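Local coordinates for protein phospholethanolamine N-methyltransferase 2 (Haemonchus contortus, PDB 4KRI) that probably transfers methyl groups from S-adenosylmethionine to phosphomonomethylethanolamine on the route to phosphocholine, at residues 194-199 / 408-413; 205-210 / 237-242; 214-219 / 424-429; 414-417 / 421-424. One frame throughout, in Å; residues are numbered along the deposited sequence.

Contact 1 (194-199 / 408-413); sequences EWIFGN and SGWKSK. With 1SH (2-(methylamino)ethyl dihydrogen phosphate), chain E.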
loop_
_atom_site.group_PDB
_atom_site.type_symbol
_atom_site.label_atom_id
_atom_site.label_comp_id
_atom_site.label_asym_id
_atom_site.label_seq_id
_atom_site.Cartn_x
_atom_site.Cartn_y
_atom_site.Cartn_z
ATOM N N GLU A 194 14.550 9.623 2.082
ATOM C CA GLU A 194 15.422 8.714 1.336
ATOM C C GLU A 194 16.872 9.209 1.359
ATOM O O GLU A 194 17.823 8.421 1.447
ATOM C CB GLU A 194 14.945 8.555 -0.114
ATOM C CG GLU A 194 15.785 7.575 -0.895
ATOM C CD GLU A 194 15.465 7.548 -2.379
ATOM O OE1 GLU A 194 14.857 8.514 -2.903
ATOM O OE2 GLU A 194 15.847 6.554 -3.026
ATOM N N TRP A 195 17.039 10.525 1.296
ATOM C CA TRP A 195 18.378 11.098 1.291
ATOM C C TRP A 195 19.126 10.756 2.576
ATOM O O TRP A 195 20.294 10.376 2.532
ATOM C CB TRP A 195 18.323 12.617 1.098
ATOM C CG TRP A 195 19.655 13.247 0.752
ATOM C CD1 TRP A 195 20.148 13.481 -0.501
ATOM C CD2 TRP A 195 20.647 13.731 1.667
ATOM N NE1 TRP A 195 21.383 14.074 -0.420
ATOM C CE2 TRP A 195 21.712 14.241 0.900
ATOM C CE3 TRP A 195 20.735 13.792 3.057
ATOM C CZ2 TRP A 195 22.853 14.799 1.477
ATOM C CZ3 TRP A 195 21.870 14.348 3.623
ATOM C CH2 TRP A 195 22.908 14.843 2.838
ATOM N N ILE A 196 18.455 10.872 3.720
ATOM C CA ILE A 196 19.109 10.562 4.988
ATOM C C ILE A 196 19.211 9.055 5.281
ATOM O O ILE A 196 20.231 8.587 5.800
ATOM C CB ILE A 196 18.478 11.342 6.185
ATOM C CG1 ILE A 196 19.219 11.035 7.484
ATOM C CG2 ILE A 196 17.014 10.978 6.371
ATOM C CD1 ILE A 196 20.704 11.161 7.367
ATOM N N PHE A 197 18.171 8.298 4.958
ATOM C CA PHE A 197 18.172 6.866 5.264
ATOM C C PHE A 197 19.042 6.047 4.302
ATOM O O PHE A 197 19.684 5.072 4.706
ATOM C CB PHE A 197 16.737 6.314 5.288
ATOM C CG PHE A 197 15.934 6.761 6.488
ATOM C CD1 PHE A 197 16.367 6.475 7.773
ATOM C CD2 PHE A 197 14.735 7.443 6.322
ATOM C CE1 PHE A 197 15.627 6.872 8.881
ATOM C CE2 PHE A 197 13.990 7.843 7.422
ATOM C CZ PHE A 197 14.437 7.557 8.705
ATOM N N GLY A 198 19.063 6.446 3.033
ATOM C CA GLY A 198 19.808 5.714 2.022
ATOM C C GLY A 198 18.917 5.372 0.843
ATOM O O GLY A 198 17.706 5.242 1.015
ATOM N N ASN A 199 19.503 5.231 -0.347
ATOM C CA ASN A 199 18.730 4.942 -1.556
ATOM C C ASN A 199 17.655 3.865 -1.388
ATOM O O ASN A 199 17.944 2.774 -0.910
ATOM C CB ASN A 199 19.658 4.549 -2.711
ATOM C CG ASN A 199 20.366 5.746 -3.331
ATOM O OD1 ASN A 199 20.506 6.795 -2.703
ATOM N ND2 ASN A 199 20.814 5.592 -4.576
ATOM N N SER A 408 16.904 18.901 12.971
ATOM C CA SER A 408 16.197 19.061 14.238
ATOM C C SER A 408 15.441 17.800 14.621
ATOM O O SER A 408 15.287 17.497 15.800
ATOM C CB SER A 408 15.229 20.237 14.162
ATOM O OG SER A 408 15.943 21.457 14.102
ATOM N N GLY A 409 14.965 17.067 13.624
ATOM C CA GLY A 409 14.254 15.835 13.902
ATOM C C GLY A 409 15.172 14.796 14.506
ATOM O O GLY A 409 14.809 14.089 15.451
ATOM N N TRP A 410 16.374 14.690 13.957
ATOM C CA TRP A 410 17.306 13.681 14.437
ATOM C C TRP A 410 17.833 14.063 15.820
ATOM O O TRP A 410 17.941 13.209 16.707
ATOM C CB TRP A 410 18.414 13.437 13.402
ATOM C CG TRP A 410 18.132 12.251 12.508
ATOM C CD1 TRP A 410 18.871 11.106 12.425
ATOM C CD2 TRP A 410 17.023 12.076 11.601
ATOM N NE1 TRP A 410 18.303 10.238 11.521
ATOM C CE2 TRP A 410 17.172 10.811 10.998
ATOM C CE3 TRP A 410 15.934 12.875 11.228
ATOM C CZ2 TRP A 410 16.269 10.317 10.045
ATOM C CZ3 TRP A 410 15.034 12.378 10.274
ATOM C CH2 TRP A 410 15.207 11.113 9.704
ATOM N N LYS A 411 18.110 15.351 16.018
ATOM C CA LYS A 411 18.460 15.853 17.346
ATOM C C LYS A 411 17.374 15.486 18.365
ATOM O O LYS A 411 17.668 14.957 19.436
ATOM C CB LYS A 411 18.659 17.373 17.320
ATOM C CG LYS A 411 19.108 17.943 18.664
ATOM C CD LYS A 411 19.017 19.463 18.718
ATOM C CE LYS A 411 19.372 19.977 20.122
ATOM N NZ LYS A 411 19.212 21.457 20.280
ATOM N N SER A 412 16.118 15.747 18.010
ATOM C CA SER A 412 14.992 15.450 18.894
ATOM C C SER A 412 14.831 13.969 19.246
ATOM O O SER A 412 14.607 13.624 20.409
ATOM C CB SER A 412 13.692 15.996 18.301
ATOM O OG SER A 412 13.686 17.413 18.341
ATOM N N LYS A 413 14.928 13.094 18.249
ATOM C CA LYS A 413 14.821 11.660 18.504
ATOM C C LYS A 413 15.894 11.170 19.474
ATOM O O LYS A 413 15.629 10.329 20.330
ATOM C CB LYS A 413 14.826 10.870 17.187
ATOM C CG LYS A 413 13.477 10.936 16.479
ATOM C CD LYS A 413 13.473 10.198 15.156
ATOM C CE LYS A 413 14.168 11.004 14.081
ATOM N NZ LYS A 413 13.936 10.353 12.764
HETATM O O4 1SH E . 11.521 9.359 12.482
HETATM P P1 1SH E . 10.283 9.932 11.797
HETATM O O1 1SH E . 9.171 10.144 12.746
HETATM O O3 1SH E . 10.662 11.294 11.101
HETATM O O2 1SH E . 9.786 8.886 10.717
HETATM C C1 1SH E . 10.658 8.431 9.819
HETATM C C2 1SH E . 10.180 7.271 8.956
HETATM N N1 1SH E . 9.936 6.019 9.617
HETATM C C3 1SH E . 9.346 5.141 8.672
#
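With chi1 at -178°, Ile196 sends CG1 anti to its own backbone N and out toward Trp410, whereas Phe197, the next residue of the helix, holds CG anti to the carbonyl carbon and swings its ring round to the same indole. The two side chains meet the six-membered ring of Trp410 at different places. CG1 of Ile196 lies over one face near the rim, 4.0 Å from CZ2 of Trp410, while CG2 of Ile196 touches CH2 of Trp410 at 3.8 Å. Phe197 comes at the indole edge: its CZ is 3.6 Å from CZ2 of Trp410, and the two ring planes, 52° apart, form neither a stack nor a T-shaped pair. The polar side of the indole is tied to helix 373-389, where Glu383 takes the hydrogen bond from Trp410 NE1.

On the face of Trp410 opposite Ile196 lies the ammonium of Lys413, which a bend at chi3 (-77°) has folded back over the rim of the indole. From there NZ donates a hydrogen bond of 2.6 Å to the phosphate oxygen O4 of phosphomonomethylethanolamine. The same ligand touches Phe197, whose ring edge faces its C1, with CE2 of Phe197 4.1 Å from that carbon. Tyr193, Tyr327, Tyr341, Tyr347 and Arg345 supply further hydrogen bonds to the ligand. The apolar cluster of Ile196, Phe197 and Trp410 thus joins helix 187-197 to helix 400-418, next to the lysine that binds the phosphate in the phosphobase pocket of this methyltransferase.

Contact 2 (205-210 / 237-242); sequences GGWNQN and ARQAAS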
loop_
_atom_site.group_PDB
_atom_site.type_symbol
_atom_site.label_atom_id
_atom_site.label_comp_id
_atom_site.label_asym_id
_atom_site.label_seq_id
_atom_site.Cartn_x
_atom_site.Cartn_y
_atom_site.Cartn_z
ATOM N N GLY A 205 18.944 3.087 8.998
ATOM C CA GLY A 205 20.099 2.271 8.676
ATOM C C GLY A 205 20.227 1.844 7.226
ATOM O O GLY A 205 21.244 1.263 6.845
ATOM N N GLY A 206 19.204 2.120 6.423
ATOM C CA GLY A 206 19.250 1.839 4.999
ATOM C C GLY A 206 19.558 0.391 4.653
ATOM O O GLY A 206 19.145 -0.529 5.365
ATOM N N TRP A 207 20.297 0.193 3.563
ATOM C CA TRP A 207 20.491 -1.146 2.977
ATOM C C TRP A 207 21.168 -2.108 3.960
ATOM O O TRP A 207 20.706 -3.222 4.165
ATOM C CB TRP A 207 21.326 -1.045 1.692
ATOM C CG TRP A 207 21.850 -2.385 1.170
ATOM C CD1 TRP A 207 22.921 -3.100 1.647
ATOM C CD2 TRP A 207 21.342 -3.125 0.060
ATOM N NE1 TRP A 207 23.089 -4.247 0.912
ATOM C CE2 TRP A 207 22.136 -4.287 -0.073
ATOM C CE3 TRP A 207 20.288 -2.927 -0.831
ATOM C CZ2 TRP A 207 21.901 -5.244 -1.059
ATOM C CZ3 TRP A 207 20.058 -3.875 -1.810
ATOM C CH2 TRP A 207 20.862 -5.019 -1.920
ATOM N N ASN A 208 22.268 -1.680 4.567
ATOM C CA ASN A 208 23.001 -2.569 5.457
ATOM C C ASN A 208 22.164 -2.999 6.654
ATOM O O ASN A 208 22.252 -4.143 7.104
ATOM C CB ASN A 208 24.290 -1.913 5.949
ATOM C CG ASN A 208 25.334 -1.800 4.865
ATOM O OD1 ASN A 208 25.336 -2.581 3.912
ATOM N ND2 ASN A 208 26.242 -0.842 5.014
ATOM N N GLN A 209 21.360 -2.086 7.187
ATOM C CA GLN A 209 20.584 -2.434 8.370
ATOM C C GLN A 209 19.443 -3.356 7.993
ATOM O O GLN A 209 19.150 -4.313 8.708
ATOM C CB GLN A 209 20.038 -1.197 9.080
ATOM C CG GLN A 209 19.276 -1.522 10.362
ATOM C CD GLN A 209 20.163 -2.134 11.448
ATOM O OE1 GLN A 209 21.260 -1.647 11.713
ATOM N NE2 GLN A 209 19.679 -3.199 12.088
ATOM N N ASN A 210 18.790 -3.072 6.876
ATOM C CA ASN A 210 17.707 -3.945 6.456
ATOM C C ASN A 210 18.193 -5.366 6.186
ATOM O O ASN A 210 17.480 -6.336 6.453
ATOM C CB ASN A 210 16.960 -3.385 5.252
ATOM C CG ASN A 210 15.595 -4.003 5.104
ATOM O OD1 ASN A 210 14.712 -3.767 5.933
ATOM N ND2 ASN A 210 15.422 -4.829 4.079
ATOM N N ALA A 237 11.729 -4.576 -0.158
ATOM C CA ALA A 237 11.189 -5.651 -0.977
ATOM C C ALA A 237 12.165 -6.033 -2.076
ATOM O O ALA A 237 12.381 -7.220 -2.354
ATOM C CB ALA A 237 9.844 -5.258 -1.584
ATOM N N ARG A 238 12.736 -5.021 -2.722
ATOM C CA ARG A 238 13.672 -5.257 -3.805
ATOM C C ARG A 238 14.916 -5.992 -3.305
ATOM O O ARG A 238 15.480 -6.833 -4.012
ATOM C CB ARG A 238 14.038 -3.927 -4.486
ATOM C CG ARG A 238 12.860 -3.302 -5.261
ATOM C CD ARG A 238 12.527 -4.097 -6.512
ATOM N NE ARG A 238 13.690 -4.112 -7.404
ATOM C CZ ARG A 238 14.063 -3.090 -8.165
ATOM N NH1 ARG A 238 13.357 -1.964 -8.177
ATOM N NH2 ARG A 238 15.146 -3.190 -8.928
ATOM N N GLN A 239 15.331 -5.672 -2.084
ATOM C CA GLN A 239 16.483 -6.323 -1.461
ATOM C C GLN A 239 16.208 -7.777 -1.069
ATOM O O GLN A 239 17.060 -8.652 -1.248
ATOM C CB GLN A 239 16.901 -5.547 -0.216
ATOM C CG GLN A 239 18.100 -6.134 0.491
ATOM C CD GLN A 239 18.420 -5.365 1.757
ATOM O OE1 GLN A 239 17.523 -5.055 2.535
ATOM N NE2 GLN A 239 19.690 -5.044 1.961
ATOM N N ALA A 240 15.024 -8.028 -0.524
ATOM C CA ALA A 240 14.624 -9.401 -0.212
ATOM C C ALA A 240 14.648 -10.266 -1.470
ATOM O O ALA A 240 15.106 -11.421 -1.450
ATOM C CB ALA A 240 13.238 -9.419 0.445
ATOM N N ALA A 241 14.176 -9.703 -2.581
ATOM C CA ALA A 241 14.168 -10.440 -3.828
ATOM C C ALA A 241 15.594 -10.607 -4.356
ATOM O O ALA A 241 15.988 -11.708 -4.769
ATOM C CB ALA A 241 13.295 -9.743 -4.868
ATOM N N SER A 242 16.378 -9.534 -4.356
ATOM C CA SER A 242 17.683 -9.623 -5.022
ATOM C C SER A 242 18.709 -10.426 -4.219
ATOM O O SER A 242 19.563 -11.097 -4.795
ATOM C CB SER A 242 18.236 -8.239 -5.361
ATOM O OG SER A 242 18.469 -7.504 -4.177
#
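One face of the Trp207 indole carries the side chain of Gln239, while OG of Ser242 lies at the ring edge, 4.1 Å from CH2 of Trp207, and OD1 of Asn208 also meets the edge, in the ring plane. Gln239 NE2 sits over the middle of the indole, 3.2 Å from CD2 of Trp207, its amide plane turned 50° from the ring. Further back along the chain, CG of Gln239 makes a CH-pi contact with the six-membered ring, 3.9 Å from its centroid.

The extended glutamine also uses both ends of its amide. NE2 donates a nearly straight bond of 3.0 Å to the backbone O of Trp207, from above the carbonyl plane. OE1 accepts from Asn210 ND2 at 2.6 Å, with the two amide planes only 11° apart; Asn210 OD1 is held by Arg296 NH1. The amide of Gln239 is therefore fixed in rotation.

Segments 206-210 and 237-242, of helices 206-215 and 235-244, cross at -59°. Ala237 falls in what is probably the glycine-rich Rossmann-type motif, and the side chain of Asn210 is about 5 Å from the bound S-adenosylhomocysteine, so the two helices are joined beside the cofactor site of a Rossmann-like methyltransferase.

Contact 3 (214-219 / 424-429); sequences LKRFGP and WNFFAA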
loop_
_atom_site.group_PDB
_atom_site.type_symbol
_atom_site.label_atom_id
_atom_site.label_comp_id
_atom_site.label_asym_id
_atom_site.label_seq_id
_atom_site.Cartn_x
_atom_site.Cartn_y
_atom_site.Cartn_z
ATOM N N LEU A 214 16.731 -8.764 7.887
ATOM C CA LEU A 214 16.235 -9.895 7.098
ATOM C C LEU A 214 16.863 -11.216 7.521
ATOM O O LEU A 214 16.213 -12.264 7.495
ATOM C CB LEU A 214 16.503 -9.679 5.610
ATOM C CG LEU A 214 15.560 -8.681 4.949
ATOM C CD1 LEU A 214 15.962 -8.469 3.482
ATOM C CD2 LEU A 214 14.117 -9.169 5.051
ATOM N N LYS A 215 18.127 -11.170 7.911
ATOM C CA LYS A 215 18.816 -12.378 8.338
ATOM C C LYS A 215 18.237 -12.973 9.622
ATOM O O LYS A 215 18.414 -14.155 9.895
ATOM C CB LYS A 215 20.316 -12.106 8.500
ATOM C CG LYS A 215 21.044 -12.055 7.152
ATOM C CD LYS A 215 22.512 -11.657 7.313
ATOM C CE LYS A 215 23.188 -11.508 5.948
ATOM N NZ LYS A 215 24.602 -11.038 6.070
ATOM N N ARG A 216 17.538 -12.158 10.399
ATOM C CA ARG A 216 16.956 -12.647 11.644
ATOM C C ARG A 216 15.698 -13.492 11.435
ATOM O O ARG A 216 15.134 -14.030 12.394
ATOM C CB ARG A 216 16.725 -11.487 12.605
ATOM C CG ARG A 216 18.032 -10.769 12.901
ATOM C CD ARG A 216 17.897 -9.758 13.982
ATOM N NE ARG A 216 17.421 -10.354 15.224
ATOM C CZ ARG A 216 17.372 -9.693 16.375
ATOM N NH1 ARG A 216 17.784 -8.437 16.421
ATOM N NH2 ARG A 216 16.919 -10.284 17.468
ATOM N N PHE A 217 15.279 -13.633 10.181
ATOM C CA PHE A 217 14.224 -14.592 9.840
ATOM C C PHE A 217 14.769 -16.003 9.992
ATOM O O PHE A 217 14.005 -16.956 10.176
ATOM C CB PHE A 217 13.767 -14.426 8.391
ATOM C CG PHE A 217 12.562 -13.535 8.208
ATOM C CD1 PHE A 217 11.301 -13.950 8.609
ATOM C CD2 PHE A 217 12.687 -12.301 7.592
ATOM C CE1 PHE A 217 10.183 -13.137 8.421
ATOM C CE2 PHE A 217 11.578 -11.486 7.391
ATOM C CZ PHE A 217 10.318 -11.909 7.797
ATOM N N GLY A 218 16.092 -16.131 9.903
ATOM C CA GLY A 218 16.731 -17.431 9.812
ATOM C C GLY A 218 16.821 -17.856 8.359
ATOM O O GLY A 218 16.718 -17.019 7.461
ATOM N N PRO A 219 17.007 -19.159 8.110
ATOM C CA PRO A 219 17.152 -19.659 6.738
ATOM C C PRO A 219 15.924 -19.356 5.885
ATOM O O PRO A 219 14.799 -19.669 6.286
ATOM C CB PRO A 219 17.292 -21.175 6.926
ATOM C CG PRO A 219 17.788 -21.345 8.328
ATOM C CD PRO A 219 17.142 -20.233 9.112
ATOM N N TRP A 424 13.059 1.424 19.804
ATOM C CA TRP A 424 13.018 0.781 18.490
ATOM C C TRP A 424 12.940 -0.708 18.758
ATOM O O TRP A 424 13.905 -1.303 19.255
ATOM C CB TRP A 424 14.263 1.121 17.667
ATOM C CG TRP A 424 14.164 0.655 16.223
ATOM C CD1 TRP A 424 13.054 0.697 15.428
ATOM C CD2 TRP A 424 15.201 0.048 15.431
ATOM N NE1 TRP A 424 13.346 0.178 14.183
ATOM C CE2 TRP A 424 14.656 -0.235 14.166
ATOM C CE3 TRP A 424 16.543 -0.278 15.676
ATOM C CZ2 TRP A 424 15.402 -0.828 13.139
ATOM C CZ3 TRP A 424 17.289 -0.865 14.655
ATOM C CH2 TRP A 424 16.712 -1.138 13.404
ATOM N N ASN A 425 11.784 -1.302 18.462
ATOM C CA ASN A 425 11.481 -2.661 18.898
ATOM C C ASN A 425 11.461 -3.697 17.777
ATOM O O ASN A 425 11.104 -3.383 16.646
ATOM C CB ASN A 425 10.136 -2.686 19.625
ATOM C CG ASN A 425 10.193 -1.998 20.975
ATOM O OD1 ASN A 425 11.257 -1.913 21.594
ATOM N ND2 ASN A 425 9.045 -1.524 21.449
ATOM N N PHE A 426 11.826 -4.928 18.130
ATOM C CA PHE A 426 11.849 -6.074 17.224
ATOM C C PHE A 426 10.863 -7.127 17.736
ATOM O O PHE A 426 10.788 -7.391 18.939
ATOM C CB PHE A 426 13.265 -6.659 17.208
ATOM C CG PHE A 426 13.392 -7.969 16.467
ATOM C CD1 PHE A 426 13.766 -7.981 15.137
ATOM C CD2 PHE A 426 13.178 -9.183 17.111
ATOM C CE1 PHE A 426 13.893 -9.177 14.447
ATOM C CE2 PHE A 426 13.301 -10.381 16.436
ATOM C CZ PHE A 426 13.660 -10.380 15.098
ATOM N N PHE A 427 10.098 -7.718 16.831
ATOM C CA PHE A 427 9.186 -8.803 17.171
ATOM C C PHE A 427 9.252 -9.858 16.071
ATOM O O PHE A 427 9.225 -9.530 14.887
ATOM C CB PHE A 427 7.755 -8.272 17.311
ATOM C CG PHE A 427 6.693 -9.323 17.135
ATOM C CD1 PHE A 427 6.460 -10.277 18.121
ATOM C CD2 PHE A 427 5.913 -9.339 15.992
ATOM C CE1 PHE A 427 5.478 -11.250 17.947
ATOM C CE2 PHE A 427 4.933 -10.312 15.808
ATOM C CZ PHE A 427 4.713 -11.264 16.790
ATOM N N ALA A 428 9.367 -11.125 16.458
ATOM C CA ALA A 428 9.230 -12.218 15.491
ATOM C C ALA A 428 8.434 -13.346 16.125
ATOM O O ALA A 428 8.428 -13.481 17.344
ATOM C CB ALA A 428 10.594 -12.717 15.042
ATOM N N ALA A 429 7.756 -14.148 15.307
ATOM C CA ALA A 429 6.996 -15.288 15.810
ATOM C C ALA A 429 6.598 -16.182 14.656
ATOM O O ALA A 429 6.742 -15.810 13.481
ATOM C CB ALA A 429 5.755 -14.825 16.571
#
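Arg216 lays its guanidinium flat on the ring of Phe426, the two planes 16° apart and their centres 3.9 Å from each other. CZ of Arg216 stands almost directly over the middle of the phenyl ring, 8° off the normal, a cation-pi contact in its parallel form. The contact runs along the group: NE of Arg216 is 3.8 Å from CZ of Phe426, and NH2 of Arg216 is 3.8 Å from CE2 of Phe426.

Two conformations make this possible. In Arg216, CG lies beside the backbone N and the chain runs straight through chi2, then bends at chi3 (58°), which turns the guanidinium plane down onto the ring rather than edge-on to it. CB of Arg216 also comes within 4.1 Å of CE1 of Phe426. In Phe426 the ring leaves the strand with CG anti to the backbone N, reaching out from the strand with one face presented to the arginine.

NH2 of Arg216 has salt bridges to Glu368 and Glu370 of the adjoining strand 367-371. These carboxylates probably hold the guanidinium in position and partly offset its charge, while the aromatic ring covers one of its faces. Phe426 in turn packs on Leu323 of strand 320-329 and on Met372.

Arg216 stands in the type I turn from Lys215 to Gly218 that follows helix 206-215, where Gly218 takes positive phi. The stack joins this turn to strand 422-430, which lies between 320-329 and 367-371 and runs antiparallel to both, as the last strand of the class I methyltransferase fold does.

Contact 4 (414-417 / 421-424); sequences LQYI and NHNW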
loop_
_atom_site.group_PDB
_atom_site.type_symbol
_atom_site.label_atom_id
_atom_site.label_comp_id
_atom_site.label_asym_id
_atom_site.label_seq_id
_atom_site.Cartn_x
_atom_site.Cartn_y
_atom_site.Cartn_z
ATOM N N LEU A 414 17.094 11.727 19.363
ATOM C CA LEU A 414 18.167 11.389 20.289
ATOM C C LEU A 414 17.786 11.724 21.739
ATOM O O LEU A 414 18.000 10.916 22.646
ATOM C CB LEU A 414 19.474 12.077 19.865
ATOM C CG LEU A 414 20.083 11.402 18.627
ATOM C CD1 LEU A 414 21.160 12.247 17.958
ATOM C CD2 LEU A 414 20.637 10.035 19.009
ATOM N N GLN A 415 17.181 12.887 21.952
ATOM C CA GLN A 415 16.695 13.240 23.283
ATOM C C GLN A 415 15.505 12.371 23.739
ATOM O O GLN A 415 15.377 12.054 24.928
ATOM C CB GLN A 415 16.344 14.728 23.358
ATOM C CG GLN A 415 16.025 15.203 24.772
ATOM C CD GLN A 415 17.164 14.942 25.754
ATOM O OE1 GLN A 415 18.319 15.296 25.495
ATOM N NE2 GLN A 415 16.842 14.312 26.887
ATOM N N TYR A 416 14.640 11.986 22.801
ATOM C CA TYR A 416 13.516 11.109 23.122
ATOM C C TYR A 416 14.028 9.753 23.587
ATOM O O TYR A 416 13.437 9.119 24.465
ATOM C CB TYR A 416 12.603 10.903 21.907
ATOM C CG TYR A 416 11.977 12.154 21.343
ATOM C CD1 TYR A 416 11.810 13.288 22.124
ATOM C CD2 TYR A 416 11.547 12.198 20.022
ATOM C CE1 TYR A 416 11.238 14.427 21.608
ATOM C CE2 TYR A 416 10.977 13.338 19.498
ATOM C CZ TYR A 416 10.824 14.447 20.297
ATOM O OH TYR A 416 10.254 15.586 19.780
ATOM N N ILE A 417 15.121 9.302 22.981
ATOM C CA ILE A 417 15.749 8.056 23.399
ATOM C C ILE A 417 16.331 8.222 24.797
ATOM O O ILE A 417 16.201 7.342 25.647
ATOM C CB ILE A 417 16.873 7.649 22.444
ATOM C CG1 ILE A 417 16.285 7.120 21.139
ATOM C CG2 ILE A 417 17.766 6.585 23.075
ATOM C CD1 ILE A 417 17.330 6.608 20.185
ATOM N N ASN A 421 11.742 7.498 26.146
ATOM C CA ASN A 421 10.401 7.641 25.598
ATOM C C ASN A 421 10.319 6.848 24.288
ATOM O O ASN A 421 9.436 6.014 24.102
ATOM C CB ASN A 421 10.080 9.109 25.312
ATOM C CG ASN A 421 9.929 9.963 26.582
ATOM O OD1 ASN A 421 9.519 11.118 26.490
ATOM N ND2 ASN A 421 10.249 9.403 27.751
ATOM N N HIS A 422 11.269 7.116 23.396
ATOM C CA HIS A 422 11.290 6.540 22.049
ATOM C C HIS A 422 12.120 5.260 22.062
ATOM O O HIS A 422 13.297 5.290 22.411
ATOM C CB HIS A 422 11.927 7.562 21.098
ATOM C CG HIS A 422 11.712 7.281 19.647
ATOM N ND1 HIS A 422 11.602 8.279 18.702
ATOM C CD2 HIS A 422 11.614 6.109 18.964
ATOM C CE1 HIS A 422 11.434 7.742 17.508
ATOM N NE2 HIS A 422 11.438 6.429 17.641
ATOM N N ASN A 423 11.513 4.135 21.688
ATOM C CA ASN A 423 12.251 2.886 21.570
ATOM C C ASN A 423 12.146 2.327 20.151
ATOM O O ASN A 423 11.252 2.702 19.386
ATOM C CB ASN A 423 11.725 1.837 22.568
ATOM C CG ASN A 423 12.282 2.007 23.972
ATOM O OD1 ASN A 423 12.843 3.053 24.320
ATOM N ND2 ASN A 423 12.120 0.977 24.796
ATOM N N TRP A 424 13.059 1.424 19.804
ATOM C CA TRP A 424 13.018 0.781 18.490
ATOM C C TRP A 424 12.940 -0.708 18.758
ATOM O O TRP A 424 13.905 -1.303 19.255
ATOM C CB TRP A 424 14.263 1.121 17.667
ATOM C CG TRP A 424 14.164 0.655 16.223
ATOM C CD1 TRP A 424 13.054 0.697 15.428
ATOM C CD2 TRP A 424 15.201 0.048 15.431
ATOM N NE1 TRP A 424 13.346 0.178 14.183
ATOM C CE2 TRP A 424 14.656 -0.235 14.166
ATOM C CE3 TRP A 424 16.543 -0.278 15.676
ATOM C CZ2 TRP A 424 15.402 -0.828 13.139
ATOM C CZ3 TRP A 424 17.289 -0.865 14.655
ATOM C CH2 TRP A 424 16.712 -1.138 13.404
#
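The carbonyl oxygen of Tyr416 takes two backbone N-H groups, from Asn421, just before strand 422-430, and from His422, its first residue. Asn421 N is 2.9 Å away and approaches nearly in line with the C=O bond, though its N-H is bent to 149°. His422 N, at 3.1 Å, points its N-H straighter, at 172°, but comes from above the carbonyl plane. Beside these bonds CB of Tyr416 meets CB of His422 at 3.5 Å. CD2 of Tyr416 lies 4.1 Å from ND1 of His422, the rings meeting near their edges. CG1 of Ile417 also touches the backbone O of His422 at 3.7 Å.

The next shell fixes these groups. Asn421 turns its amide to the loop that holds Thr333 and Ser335, bonding through ND2 and OD1. Tyr416 OH reaches Ser337, while the imidazole of His422 meets the ring of Tyr327 edge-to-face; the side chain of His422 lies about 5 Å from the bound phosphomonomethylethanolamine.

Two donors on a single acceptor secure the tight turn from helix into strand. Within the model His422 O and ND1 are buried by this contact and have no partner, so the turn probably pays some desolvation cost for its compactness.

From the N terminus, helix 187-197 leads into helix 206-215, and contact 1 closes the long loop from 194-199 to 408-413. Contact 2 is nested inside it, a short closure between helix 206-215 and helix 235-244. Contact 3 starts further along helix 206-215, within the spans of both, and ends beyond them on strand 422-430, so it crosses contacts 1 and 2. Contact 4 follows contact 1 in series, where helix 400-418 passes through a short turn into that strand; it shares Trp424 with contact 3, and Lys413 of contact 1 packs on its His422. Trp424 also touches Gln209 of contact 2, so the C-terminal helix and strand are tied to the helices beside the cofactor.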